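Local coordinates for protein succinylglutamate desuccinylase (Chromobacterium violaceum, PDB 1YW4) that probably hydrolyses N-succinyl-L-glutamate to L-glutamate and succinate with one zinc ion per subunit, the last step of arginine degradation by the AST pathway, at residues P34-L39 and L85-N90; S48-C53 and T130-F135; R307-N312 and A321-E326. One frame throughout, in Å; residues are numbered along the deposited sequence.

Interaction 1: residues P34-L39 and L85-N90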
ATOM      1  N   PRO A  34     -38.734  14.492 -10.851  1.00 16.88           N
ATOM      2  CA  PRO A  34     -38.230  15.865 -10.802  1.00 15.57           C
ATOM      3  C   PRO A  34     -36.719  15.872 -10.977  1.00 14.65           C
ATOM      4  O   PRO A  34     -36.004  15.117 -10.323  1.00 15.86           O
ATOM      5  CB  PRO A  34     -38.672  16.342  -9.423  1.00 18.62           C
ATOM      6  CG  PRO A  34     -39.973  15.599  -9.224  1.00 16.70           C
ATOM      7  CD  PRO A  34     -39.597  14.211  -9.687  1.00 16.97           C
ATOM      8  N   GLY A  35     -36.228  16.709 -11.882  1.00 11.44           N
ATOM      9  CA  GLY A  35     -34.795  16.767 -12.101  1.00 11.21           C
ATOM     10  C   GLY A  35     -34.134  15.521 -12.671  1.00  8.66           C
ATOM     11  O   GLY A  35     -32.906  15.455 -12.704  1.00 11.22           O
ATOM     12  N   CYS A  36     -34.910  14.528 -13.102  1.00  9.10           N
ATOM     13  CA  CYS A  36     -34.316  13.329 -13.690  1.00 10.26           C
ATOM     14  C   CYS A  36     -34.838  13.180 -15.107  1.00 10.02           C
ATOM     15  O   CYS A  36     -36.043  13.044 -15.309  1.00  8.50           O
ATOM     16  CB  CYS A  36     -34.671  12.092 -12.859  1.00 10.18           C
ATOM     17  SG  CYS A  36     -34.107  12.277 -11.123  1.00 13.94           S
ATOM     18  N   VAL A  37     -33.926  13.198 -16.081  1.00 11.64           N
ATOM     19  CA  VAL A  37     -34.303  13.093 -17.483  1.00 12.40           C
ATOM     20  C   VAL A  37     -33.421  12.098 -18.257  1.00 14.37           C
ATOM     21  O   VAL A  37     -32.186  12.133 -18.195  1.00 13.46           O
ATOM     22  CB  VAL A  37     -34.282  14.510 -18.175  1.00 15.36           C
ATOM     23  CG1 VAL A  37     -32.878  15.114 -18.121  1.00 15.92           C
ATOM     24  CG2 VAL A  37     -34.783  14.402 -19.621  1.00 11.88           C
ATOM     25  N   GLU A  38     -34.086  11.194 -18.966  1.00 12.51           N
ATOM     26  CA  GLU A  38     -33.421  10.164 -19.741  1.00 12.65           C
ATOM     27  C   GLU A  38     -33.500  10.485 -21.232  1.00 12.00           C
ATOM     28  O   GLU A  38     -34.588  10.721 -21.761  1.00 12.00           O
ATOM     29  CB  GLU A  38     -34.102   8.827 -19.465  1.00 13.43           C
ATOM     30  CG  GLU A  38     -33.507   7.671 -20.216  1.00 16.26           C
ATOM     31  CD  GLU A  38     -34.436   6.481 -20.230  1.00 18.79           C
ATOM     32  OE1 GLU A  38     -34.186   5.523 -19.480  1.00 23.59           O
ATOM     33  OE2 GLU A  38     -35.424   6.516 -20.991  1.00 17.31           O
ATOM     34  N   LEU A  39     -32.351  10.487 -21.904  1.00 12.93           N
ATOM     35  CA  LEU A  39     -32.303  10.781 -23.337  1.00 13.72           C
ATOM     36  C   LEU A  39     -31.769   9.567 -24.098  1.00 10.54           C
ATOM     37  O   LEU A  39     -30.824   8.921 -23.654  1.00 12.07           O
ATOM     38  CB  LEU A  39     -31.410  12.013 -23.620  1.00 11.86           C
ATOM     39  CG  LEU A  39     -31.763  13.364 -22.974  1.00 14.68           C
ATOM     40  CD1 LEU A  39     -31.277  13.364 -21.529  1.00 12.21           C
ATOM     41  CD2 LEU A  39     -31.101  14.516 -23.726  1.00 16.23           C
ATOM     42  N   LEU A  85     -28.747   9.270 -18.743  1.00 11.58           N
ATOM     43  CA  LEU A  85     -29.654   9.670 -17.678  1.00 11.24           C
ATOM     44  C   LEU A  85     -28.980  10.810 -16.910  1.00 10.05           C
ATOM     45  O   LEU A  85     -27.895  10.637 -16.369  1.00 13.26           O
ATOM     46  CB  LEU A  85     -29.929   8.511 -16.730  1.00  7.94           C
ATOM     47  CG  LEU A  85     -30.775   8.858 -15.497  1.00  8.03           C
ATOM     48  CD1 LEU A  85     -32.093   9.520 -15.899  1.00  7.53           C
ATOM     49  CD2 LEU A  85     -31.051   7.577 -14.718  1.00  9.63           C
ATOM     50  N   VAL A  86     -29.615  11.978 -16.890  1.00 12.21           N
ATOM     51  CA  VAL A  86     -29.088  13.124 -16.164  1.00 11.54           C
ATOM     52  C   VAL A  86     -29.921  13.329 -14.903  1.00 11.99           C
ATOM     53  O   VAL A  86     -31.158  13.298 -14.947  1.00 10.34           O
ATOM     54  CB  VAL A  86     -29.151  14.425 -16.993  1.00 12.54           C
ATOM     55  CG1 VAL A  86     -28.725  15.609 -16.135  1.00 11.44           C
ATOM     56  CG2 VAL A  86     -28.228  14.318 -18.214  1.00 14.01           C
HETATM   57  N   MSE A  87     -29.229  13.522 -13.786  1.00  9.46           N
HETATM   58  CA  MSE A  87     -29.888  13.755 -12.516  1.00 11.21           C
HETATM   59  C   MSE A  87     -29.425  15.029 -11.820  1.00 10.46           C
HETATM   60  O   MSE A  87     -28.246  15.181 -11.511  1.00 12.18           O
HETATM   61  CB  MSE A  87     -29.635  12.602 -11.555  1.00 14.59           C
HETATM   62  CG  MSE A  87     -30.264  11.299 -11.921  1.00 15.80           C
HETATM   63 SE   MSE A  87     -29.875   9.982 -10.582  1.00 26.23          SE
HETATM   64  CE  MSE A  87     -31.473   8.950 -10.618  1.00 22.18           C
ATOM     65  N   PHE A  88     -30.351  15.960 -11.619  1.00  9.41           N
ATOM     66  CA  PHE A  88     -30.068  17.178 -10.869  1.00 10.79           C
ATOM     67  C   PHE A  88     -30.545  16.639  -9.516  1.00 12.29           C
ATOM     68  O   PHE A  88     -31.731  16.684  -9.194  1.00 10.61           O
ATOM     69  CB  PHE A  88     -30.945  18.329 -11.370  1.00 12.12           C
ATOM     70  CG  PHE A  88     -30.610  18.776 -12.771  1.00 13.49           C
ATOM     71  CD1 PHE A  88     -31.528  18.625 -13.804  1.00 12.03           C
ATOM     72  CD2 PHE A  88     -29.348  19.289 -13.064  1.00 11.94           C
ATOM     73  CE1 PHE A  88     -31.190  18.973 -15.112  1.00 15.26           C
ATOM     74  CE2 PHE A  88     -28.996  19.642 -14.374  1.00 11.94           C
ATOM     75  CZ  PHE A  88     -29.916  19.483 -15.397  1.00 13.59           C
ATOM     76  N   ALA A  89     -29.595  16.105  -8.755  1.00 12.56           N
ATOM     77  CA  ALA A  89     -29.855  15.414  -7.495  1.00 10.31           C
ATOM     78  C   ALA A  89     -30.626  16.053  -6.361  1.00 10.50           C
ATOM     79  O   ALA A  89     -31.727  15.601  -6.029  1.00 12.57           O
ATOM     80  CB  ALA A  89     -28.554  14.834  -6.966  1.00  7.51           C
ATOM     81  N   ASN A  90     -30.058  17.074  -5.742  1.00 12.68           N
ATOM     82  CA  ASN A  90     -30.736  17.713  -4.633  1.00 14.94           C
ATOM     83  C   ASN A  90     -31.370  19.003  -5.128  1.00 14.89           C
ATOM     84  O   ASN A  90     -30.792  20.075  -4.984  1.00 16.93           O
ATOM     85  CB  ASN A  90     -29.736  18.002  -3.509  1.00 15.60           C
ATOM     86  CG  ASN A  90     -30.414  18.222  -2.180  1.00 14.02           C
ATOM     87  OD1 ASN A  90     -31.558  18.669  -2.131  1.00 16.89           O
ATOM     88  ND2 ASN A  90     -29.713  17.917  -1.094  1.00 14.42           N
TER
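Val37 and Val86 exchange two backbone hydrogen bonds. Val37 N donates to Val86 O at 3.0 Å, and Val86 N returns a bond to Val37 O at 2.9 Å. A third bond, from Phe88 N to Gly35 O, is 2.8 Å long and almost straight, 176° at the hydrogen. The segments run antiparallel, so Val37–Val86 is a hydrogen-bonded pair, while Cys36–Met87 and Glu38–Leu85 on its two sides are non-hydrogen-bonded pairs. CA-H...O contacts add to the polar grip. Cys36 CA approaches Val86 O, and Met87 CA approaches Gly35 O, which also takes the Phe88 bond.

The side-chain contacts are apolar and fall on both faces. The two valines run alongside each other off the same face, with Val37 CG1 4.0 Å from Val86 CB. Helix 61-75 covers this face in part, where Val86 meets Val66 and Leu70. On the other face Cys36 SG lies 4.0 Å from CG of Met87, a selenomethionine. Leu128 of helix 120-137 touches both residues. Leu85 CD1 comes to 3.5 Å from Val37 O and also touches Val37 C.

Gly35 has a positive phi (65°), readily adopted by glycine, and a CB at this place would clash with Phe88 O. Gly35 O also lies 3.6 Å from Phe88 CD1, oblique to the ring. Beyond the strand, Asn90 is the N-cap of helix 91-96, with OD1 bonded to Ala93 N. Arg124 bonds to the carbonyl oxygens of Pro34 and Ala89 and so ties the two segments together.

Here an antiparallel strand, 36-39, joins 83-88, which runs parallel to 48-53, in the sheet of the zinc-dependent catalytic domain, with helices 61-75 and 120-137 on its two faces.

Interaction 2: residues S48-C53 and T130-F135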
ATOM      1  N   SER A  48     -24.296   2.971 -21.564  1.00 20.95           N
ATOM      2  CA  SER A  48     -25.207   3.707 -20.702  1.00 17.52           C
ATOM      3  C   SER A  48     -24.443   4.638 -19.779  1.00 17.45           C
ATOM      4  O   SER A  48     -23.558   4.211 -19.039  1.00 17.02           O
ATOM      5  CB  SER A  48     -26.052   2.732 -19.892  1.00 17.47           C
ATOM      6  OG  SER A  48     -26.895   1.978 -20.755  1.00 18.25           O
ATOM      7  N   VAL A  49     -24.797   5.915 -19.821  1.00 14.36           N
ATOM      8  CA  VAL A  49     -24.113   6.905 -19.010  1.00 13.99           C
ATOM      9  C   VAL A  49     -25.026   7.611 -18.023  1.00 11.41           C
ATOM     10  O   VAL A  49     -26.082   8.102 -18.394  1.00 11.26           O
ATOM     11  CB  VAL A  49     -23.417   7.945 -19.920  1.00 14.23           C
ATOM     12  CG1 VAL A  49     -22.788   9.048 -19.088  1.00 13.24           C
ATOM     13  CG2 VAL A  49     -22.342   7.246 -20.756  1.00 13.73           C
ATOM     14  N   LEU A  50     -24.616   7.631 -16.756  1.00 12.08           N
ATOM     15  CA  LEU A  50     -25.370   8.308 -15.706  1.00 10.67           C
ATOM     16  C   LEU A  50     -24.537   9.490 -15.226  1.00 10.64           C
ATOM     17  O   LEU A  50     -23.422   9.308 -14.743  1.00 12.45           O
ATOM     18  CB  LEU A  50     -25.631   7.367 -14.524  1.00 13.26           C
ATOM     19  CG  LEU A  50     -26.228   8.026 -13.270  1.00 14.49           C
ATOM     20  CD1 LEU A  50     -27.520   8.729 -13.641  1.00 15.27           C
ATOM     21  CD2 LEU A  50     -26.483   6.981 -12.181  1.00 13.95           C
ATOM     22  N   LEU A  51     -25.058  10.699 -15.392  1.00  9.96           N
ATOM     23  CA  LEU A  51     -24.362  11.887 -14.920  1.00  8.81           C
ATOM     24  C   LEU A  51     -25.232  12.513 -13.833  1.00 10.81           C
ATOM     25  O   LEU A  51     -26.374  12.905 -14.079  1.00 11.81           O
ATOM     26  CB  LEU A  51     -24.166  12.908 -16.041  1.00  9.93           C
ATOM     27  CG  LEU A  51     -23.427  12.480 -17.324  1.00  9.42           C
ATOM     28  CD1 LEU A  51     -23.333  13.689 -18.261  1.00  9.71           C
ATOM     29  CD2 LEU A  51     -22.040  11.953 -16.994  1.00  6.82           C
ATOM     30  N   SER A  52     -24.699  12.588 -12.627  1.00 10.22           N
ATOM     31  CA  SER A  52     -25.450  13.201 -11.553  1.00 10.37           C
ATOM     32  C   SER A  52     -24.669  14.430 -11.101  1.00  9.78           C
ATOM     33  O   SER A  52     -23.436  14.422 -11.066  1.00 10.14           O
ATOM     34  CB  SER A  52     -25.660  12.208 -10.405  1.00  8.48           C
ATOM     35  OG  SER A  52     -24.435  11.692  -9.921  1.00  8.44           O
ATOM     36  N   CYS A  53     -25.392  15.505 -10.808  1.00  9.93           N
ATOM     37  CA  CYS A  53     -24.769  16.743 -10.361  1.00 10.98           C
ATOM     38  C   CYS A  53     -25.699  17.400  -9.365  1.00 11.40           C
ATOM     39  O   CYS A  53     -26.869  17.038  -9.281  1.00 10.53           O
ATOM     40  CB  CYS A  53     -24.527  17.685 -11.545  1.00 12.12           C
ATOM     41  SG  CYS A  53     -25.996  18.099 -12.503  1.00 16.30           S
ATOM     42  N   THR A 130     -33.285   3.984  -6.882  1.00 11.19           N
ATOM     43  CA  THR A 130     -34.196   3.164  -7.674  1.00 12.16           C
ATOM     44  C   THR A 130     -34.109   3.488  -9.168  1.00 11.32           C
ATOM     45  O   THR A 130     -33.980   2.588  -9.992  1.00 11.56           O
ATOM     46  CB  THR A 130     -35.637   3.350  -7.176  1.00 11.31           C
ATOM     47  OG1 THR A 130     -35.705   2.976  -5.793  1.00 15.80           O
ATOM     48  CG2 THR A 130     -36.602   2.498  -7.978  1.00 14.18           C
ATOM     49  N   LEU A 131     -34.190   4.774  -9.512  1.00 12.42           N
ATOM     50  CA  LEU A 131     -34.095   5.195 -10.904  1.00 12.43           C
ATOM     51  C   LEU A 131     -32.780   4.730 -11.532  1.00 12.86           C
ATOM     52  O   LEU A 131     -32.774   4.207 -12.639  1.00 13.80           O
ATOM     53  CB  LEU A 131     -34.223   6.717 -11.007  1.00 14.77           C
ATOM     54  CG  LEU A 131     -35.646   7.299 -11.045  1.00 18.34           C
ATOM     55  CD1 LEU A 131     -36.483   6.715  -9.925  1.00 22.36           C
ATOM     56  CD2 LEU A 131     -35.594   8.833 -10.925  1.00 16.90           C
ATOM     57  N   ALA A 132     -31.670   4.916 -10.823  1.00 13.42           N
ATOM     58  CA  ALA A 132     -30.370   4.495 -11.321  1.00 12.13           C
ATOM     59  C   ALA A 132     -30.357   2.988 -11.498  1.00 13.12           C
ATOM     60  O   ALA A 132     -29.868   2.490 -12.507  1.00 11.88           O
ATOM     61  CB  ALA A 132     -29.257   4.918 -10.355  1.00 13.66           C
ATOM     62  N   ALA A 133     -30.899   2.256 -10.526  1.00 14.00           N
ATOM     63  CA  ALA A 133     -30.929   0.800 -10.626  1.00 15.47           C
ATOM     64  C   ALA A 133     -31.710   0.345 -11.862  1.00 15.82           C
ATOM     65  O   ALA A 133     -31.251  -0.524 -12.600  1.00 15.63           O
ATOM     66  CB  ALA A 133     -31.542   0.188  -9.369  1.00 15.86           C
ATOM     67  N   GLU A 134     -32.882   0.932 -12.089  1.00 14.79           N
ATOM     68  CA  GLU A 134     -33.700   0.549 -13.236  1.00 16.00           C
ATOM     69  C   GLU A 134     -33.025   0.951 -14.544  1.00 15.61           C
ATOM     70  O   GLU A 134     -33.122   0.250 -15.548  1.00 13.39           O
ATOM     71  CB  GLU A 134     -35.091   1.184 -13.138  1.00 15.87           C
ATOM     72  CG  GLU A 134     -35.832   0.818 -11.859  1.00 17.66           C
ATOM     73  CD  GLU A 134     -37.213   1.461 -11.769  1.00 23.01           C
ATOM     74  OE1 GLU A 134     -37.410   2.553 -12.348  1.00 23.89           O
ATOM     75  OE2 GLU A 134     -38.101   0.879 -11.107  1.00 22.83           O
ATOM     76  N   PHE A 135     -32.329   2.082 -14.522  1.00 15.19           N
ATOM     77  CA  PHE A 135     -31.625   2.555 -15.703  1.00 14.50           C
ATOM     78  C   PHE A 135     -30.513   1.598 -16.109  1.00 14.62           C
ATOM     79  O   PHE A 135     -30.391   1.224 -17.276  1.00 13.99           O
ATOM     80  CB  PHE A 135     -31.002   3.926 -15.438  1.00 13.82           C
ATOM     81  CG  PHE A 135     -30.191   4.454 -16.586  1.00 11.00           C
ATOM     82  CD1 PHE A 135     -30.813   4.851 -17.764  1.00 12.64           C
ATOM     83  CD2 PHE A 135     -28.811   4.605 -16.472  1.00 12.43           C
ATOM     84  CE1 PHE A 135     -30.076   5.399 -18.810  1.00 10.38           C
ATOM     85  CE2 PHE A 135     -28.061   5.150 -17.510  1.00 10.70           C
ATOM     86  CZ  PHE A 135     -28.699   5.551 -18.684  1.00 10.72           C
TER
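Phe135 lays the CE2 and CZ end of its ring against the backbone and side chains of strand 48-53. CG is anti to the backbone N (chi1 177°), and the ring extends from the helix toward the strand. CE2 lies 3.9 Å from Ser48 CB. CE2 and CZ are each 3.7 Å from Val49 O, so the ring meets a carbonyl oxygen as well as carbon. The approach is oblique. CE2 also comes to 4.4 Å from Leu50 CB. Phe135 thus spans three successive residues of the strand and has the largest share of the buried surface.

Leu50 makes the second contact. Its CG is also anti to the backbone N (chi1 171°). One branch, CD2, ends 3.9 Å from Ala132 CB. Ala132 lies about one turn before Phe135. The Leu50–Ala132 pair is apolar, and all the touching residues are buried. The axes of strand 48-53 and the helical segment 130-135 come within 10.2 Å, and the two run nearly antiparallel, at 165°.

Arg83 of strand 83-88 serves two polar atoms: its NH2 bonds to Ser48 OG and Phe135 O. Arg83 also makes a cation-pi contact with the Phe135 ring, so one guanidinium joins the helix to the sheet beside the apolar patch.

Strand 48-53 lies between strands 83-88 and 143-151, parallel to both. Helix 120-137 covers the face that bears Ser48 and Leu50, and Phe135 also touches Leu85 of strand 83-88. Phe198 of helix 198-205 flanks the contact at Ala132, whereas helix 61-75 packs on Leu51 and Cys53.

Interaction 3: residues R307-N312 and A321-E326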
ATOM      1  N   ARG A 307      -0.457  12.243   3.227  1.00 27.35           N
ATOM      2  CA  ARG A 307      -1.074  13.528   2.929  1.00 27.16           C
ATOM      3  C   ARG A 307      -2.373  13.612   3.724  1.00 24.91           C
ATOM      4  O   ARG A 307      -2.983  12.591   4.041  1.00 25.59           O
ATOM      5  CB  ARG A 307      -1.373  13.648   1.429  1.00 25.63           C
ATOM      6  CG  ARG A 307      -0.152  13.525   0.523  1.00 25.43           C
ATOM      7  CD  ARG A 307      -0.568  13.416  -0.938  1.00 26.19           C
ATOM      8  NE  ARG A 307       0.580  13.403  -1.846  1.00 25.70           N
ATOM      9  CZ  ARG A 307       1.187  14.489  -2.311  1.00 27.40           C
ATOM     10  NH1 ARG A 307       0.755  15.695  -1.960  1.00 24.76           N
ATOM     11  NH2 ARG A 307       2.232  14.368  -3.125  1.00 27.39           N
ATOM     12  N   ILE A 308      -2.789  14.826   4.047  1.00 23.34           N
ATOM     13  CA  ILE A 308      -4.014  15.028   4.806  1.00 22.02           C
ATOM     14  C   ILE A 308      -5.163  15.187   3.809  1.00 22.41           C
ATOM     15  O   ILE A 308      -4.995  15.774   2.738  1.00 21.79           O
ATOM     16  CB  ILE A 308      -3.890  16.294   5.706  1.00 21.43           C
ATOM     17  CG1 ILE A 308      -5.029  16.353   6.731  1.00 20.99           C
ATOM     18  CG2 ILE A 308      -3.898  17.535   4.842  1.00 22.85           C
ATOM     19  CD1 ILE A 308      -5.110  15.133   7.640  1.00 17.68           C
ATOM     20  N   LEU A 309      -6.325  14.650   4.149  1.00 21.81           N
ATOM     21  CA  LEU A 309      -7.470  14.754   3.259  1.00 23.02           C
ATOM     22  C   LEU A 309      -8.738  15.020   4.064  1.00 23.26           C
ATOM     23  O   LEU A 309      -8.958  14.405   5.104  1.00 22.74           O
ATOM     24  CB  LEU A 309      -7.611  13.465   2.446  1.00 22.53           C
ATOM     25  CG  LEU A 309      -8.717  13.427   1.390  1.00 23.97           C
ATOM     26  CD1 LEU A 309      -8.511  14.554   0.380  1.00 24.70           C
ATOM     27  CD2 LEU A 309      -8.700  12.076   0.680  1.00 24.53           C
ATOM     28  N   PHE A 310      -9.547  15.959   3.584  1.00 24.05           N
ATOM     29  CA  PHE A 310     -10.805  16.330   4.232  1.00 26.07           C
ATOM     30  C   PHE A 310     -10.680  16.670   5.721  1.00 28.11           C
ATOM     31  O   PHE A 310     -11.425  16.153   6.548  1.00 27.49           O
ATOM     32  CB  PHE A 310     -11.825  15.206   4.044  1.00 25.77           C
ATOM     33  CG  PHE A 310     -12.069  14.855   2.608  1.00 24.74           C
ATOM     34  CD1 PHE A 310     -12.272  13.534   2.226  1.00 27.57           C
ATOM     35  CD2 PHE A 310     -12.088  15.847   1.632  1.00 26.26           C
ATOM     36  CE1 PHE A 310     -12.484  13.202   0.889  1.00 27.12           C
ATOM     37  CE2 PHE A 310     -12.299  15.531   0.296  1.00 26.78           C
ATOM     38  CZ  PHE A 310     -12.497  14.202  -0.079  1.00 28.12           C
ATOM     39  N   PRO A 311      -9.738  17.555   6.080  1.00 30.22           N
ATOM     40  CA  PRO A 311      -9.567  17.929   7.489  1.00 33.03           C
ATOM     41  C   PRO A 311     -10.779  18.695   8.034  1.00 36.21           C
ATOM     42  O   PRO A 311     -11.312  19.578   7.363  1.00 35.71           O
ATOM     43  CB  PRO A 311      -8.313  18.793   7.458  1.00 31.88           C
ATOM     44  CG  PRO A 311      -8.439  19.486   6.135  1.00 31.25           C
ATOM     45  CD  PRO A 311      -8.839  18.340   5.217  1.00 29.81           C
ATOM     46  N   ASN A 312     -11.208  18.358   9.246  1.00 38.75           N
ATOM     47  CA  ASN A 312     -12.350  19.028   9.862  1.00 42.68           C
ATOM     48  C   ASN A 312     -12.235  18.950  11.381  1.00 43.85           C
ATOM     49  O   ASN A 312     -12.902  18.135  12.024  1.00 44.39           O
ATOM     50  CB  ASN A 312     -13.665  18.375   9.418  1.00 44.80           C
ATOM     51  CG  ASN A 312     -14.883  19.237   9.729  1.00 46.83           C
ATOM     52  OD1 ASN A 312     -14.945  19.894  10.769  1.00 47.70           O
ATOM     53  ND2 ASN A 312     -15.861  19.226   8.828  1.00 47.97           N
ATOM     54  N   ALA A 321     -11.598  13.772  12.592  1.00 44.20           N
ATOM     55  CA  ALA A 321     -11.526  15.154  12.145  1.00 42.22           C
ATOM     56  C   ALA A 321     -10.593  15.275  10.948  1.00 41.00           C
ATOM     57  O   ALA A 321     -10.016  16.334  10.697  1.00 39.14           O
ATOM     58  CB  ALA A 321     -11.034  16.035  13.278  1.00 42.92           C
ATOM     59  N   GLY A 322     -10.453  14.183  10.207  1.00 40.40           N
ATOM     60  CA  GLY A 322      -9.585  14.188   9.047  1.00 39.40           C
ATOM     61  C   GLY A 322      -9.054  12.803   8.754  1.00 38.88           C
ATOM     62  O   GLY A 322      -9.117  11.911   9.602  1.00 39.24           O
ATOM     63  N   ILE A 323      -8.532  12.616   7.548  1.00 37.11           N
ATOM     64  CA  ILE A 323      -7.989  11.329   7.155  1.00 36.08           C
ATOM     65  C   ILE A 323      -6.594  11.447   6.548  1.00 33.81           C
ATOM     66  O   ILE A 323      -6.336  12.302   5.697  1.00 32.36           O
ATOM     67  CB  ILE A 323      -8.909  10.610   6.144  1.00 37.86           C
ATOM     68  CG1 ILE A 323      -9.103  11.476   4.901  1.00 39.44           C
ATOM     69  CG2 ILE A 323     -10.254  10.305   6.788  1.00 38.52           C
ATOM     70  CD1 ILE A 323      -9.942  10.810   3.819  1.00 41.17           C
ATOM     71  N   VAL A 324      -5.693  10.587   7.011  1.00 30.62           N
ATOM     72  CA  VAL A 324      -4.332  10.559   6.508  1.00 27.85           C
ATOM     73  C   VAL A 324      -4.276   9.490   5.423  1.00 27.28           C
ATOM     74  O   VAL A 324      -4.571   8.317   5.672  1.00 26.93           O
ATOM     75  CB  VAL A 324      -3.327  10.224   7.633  1.00 27.32           C
ATOM     76  CG1 VAL A 324      -1.924  10.081   7.058  1.00 27.26           C
ATOM     77  CG2 VAL A 324      -3.351  11.325   8.690  1.00 25.19           C
ATOM     78  N   VAL A 325      -3.928   9.906   4.211  1.00 25.14           N
ATOM     79  CA  VAL A 325      -3.838   8.979   3.093  1.00 24.39           C
ATOM     80  C   VAL A 325      -2.378   8.698   2.757  1.00 23.92           C
ATOM     81  O   VAL A 325      -1.488   9.465   3.124  1.00 21.55           O
ATOM     82  CB  VAL A 325      -4.529   9.544   1.825  1.00 24.71           C
ATOM     83  CG1 VAL A 325      -6.013   9.757   2.085  1.00 23.40           C
ATOM     84  CG2 VAL A 325      -3.868  10.855   1.411  1.00 26.41           C
ATOM     85  N   GLU A 326      -2.155   7.587   2.057  1.00 25.13           N
ATOM     86  CA  GLU A 326      -0.825   7.157   1.628  1.00 23.56           C
ATOM     87  C   GLU A 326      -0.897   6.680   0.182  1.00 22.62           C
ATOM     88  O   GLU A 326      -1.958   6.291  -0.303  1.00 22.76           O
ATOM     89  CB  GLU A 326      -0.335   6.005   2.505  1.00 23.76           C
ATOM     90  CG  GLU A 326      -1.252   4.791   2.456  1.00 22.20           C
ATOM     91  CD  GLU A 326      -0.737   3.626   3.271  1.00 23.18           C
ATOM     92  OE1 GLU A 326      -1.405   2.577   3.264  1.00 24.18           O
ATOM     93  OE2 GLU A 326       0.324   3.760   3.913  1.00 23.03           O
TER
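Ile323 CG1 stands between the backbone N and the carbonyl carbon (chi1 58°), while Leu309 CG is anti to its backbone N (chi1 -176°). Both atoms lie on the same face of a beta hairpin of the barrel-sandwich hybrid domain, where the two side chains extend in the same direction, flank to flank. Leu309 CB and Ile323 CG1 are tightly packed at 3.5 Å. Beyond them Ile323 CD1 reaches Leu309 CD2 at 3.6 Å, and Leu309 CD2 also meets Val325 CG1. Leu189 of strand 187-190 touches Leu309 and Val325 on this face. Phe310 runs alongside Ile323, with CD1 3.9 Å from Ile323 CD1. Its side chain is about 6 Å from that of Glu214, the predicted active-site residue, and about 8 Å from the zinc ion.

Arg307–Val325 and Leu309–Ile323 are antiparallel hydrogen-bonded pairs, each with two backbone bonds. Leu309 N to Ile323 O is the most bent, 138° at the hydrogen. Gly322 has backbone angles suited to glycine, and a CB there would press on Pro311 CA. Past the strand, Asn312 N bonds to Ala321 O at 2.8 Å, with the donor well above the carbonyl plane.

How the interactions relate
All three interactions are mainly buried, though Asn312 of interaction 3 is exposed. Interactions 1 and 2 adjoin, with centres 8 Å apart. Strand 83-88 of interaction 1 is the sheet neighbour of strand 48-53 of interaction 2: Leu85 N probably bonds to Val49 O, and Met87 CE packs on Leu131 CB. Interaction 1 joins strands within the sheet, whereas interaction 2 packs a helix on it. Backbone bonds therefore carry the first and apolar side chains the second. Interaction 3 also pairs antiparallel strands, but in the hybrid domain, on the opposite side of the chain's centre. The Phe310 side chain is about 8 Å from the zinc ion, against about 14 Å for that of Phe88 in interaction 1.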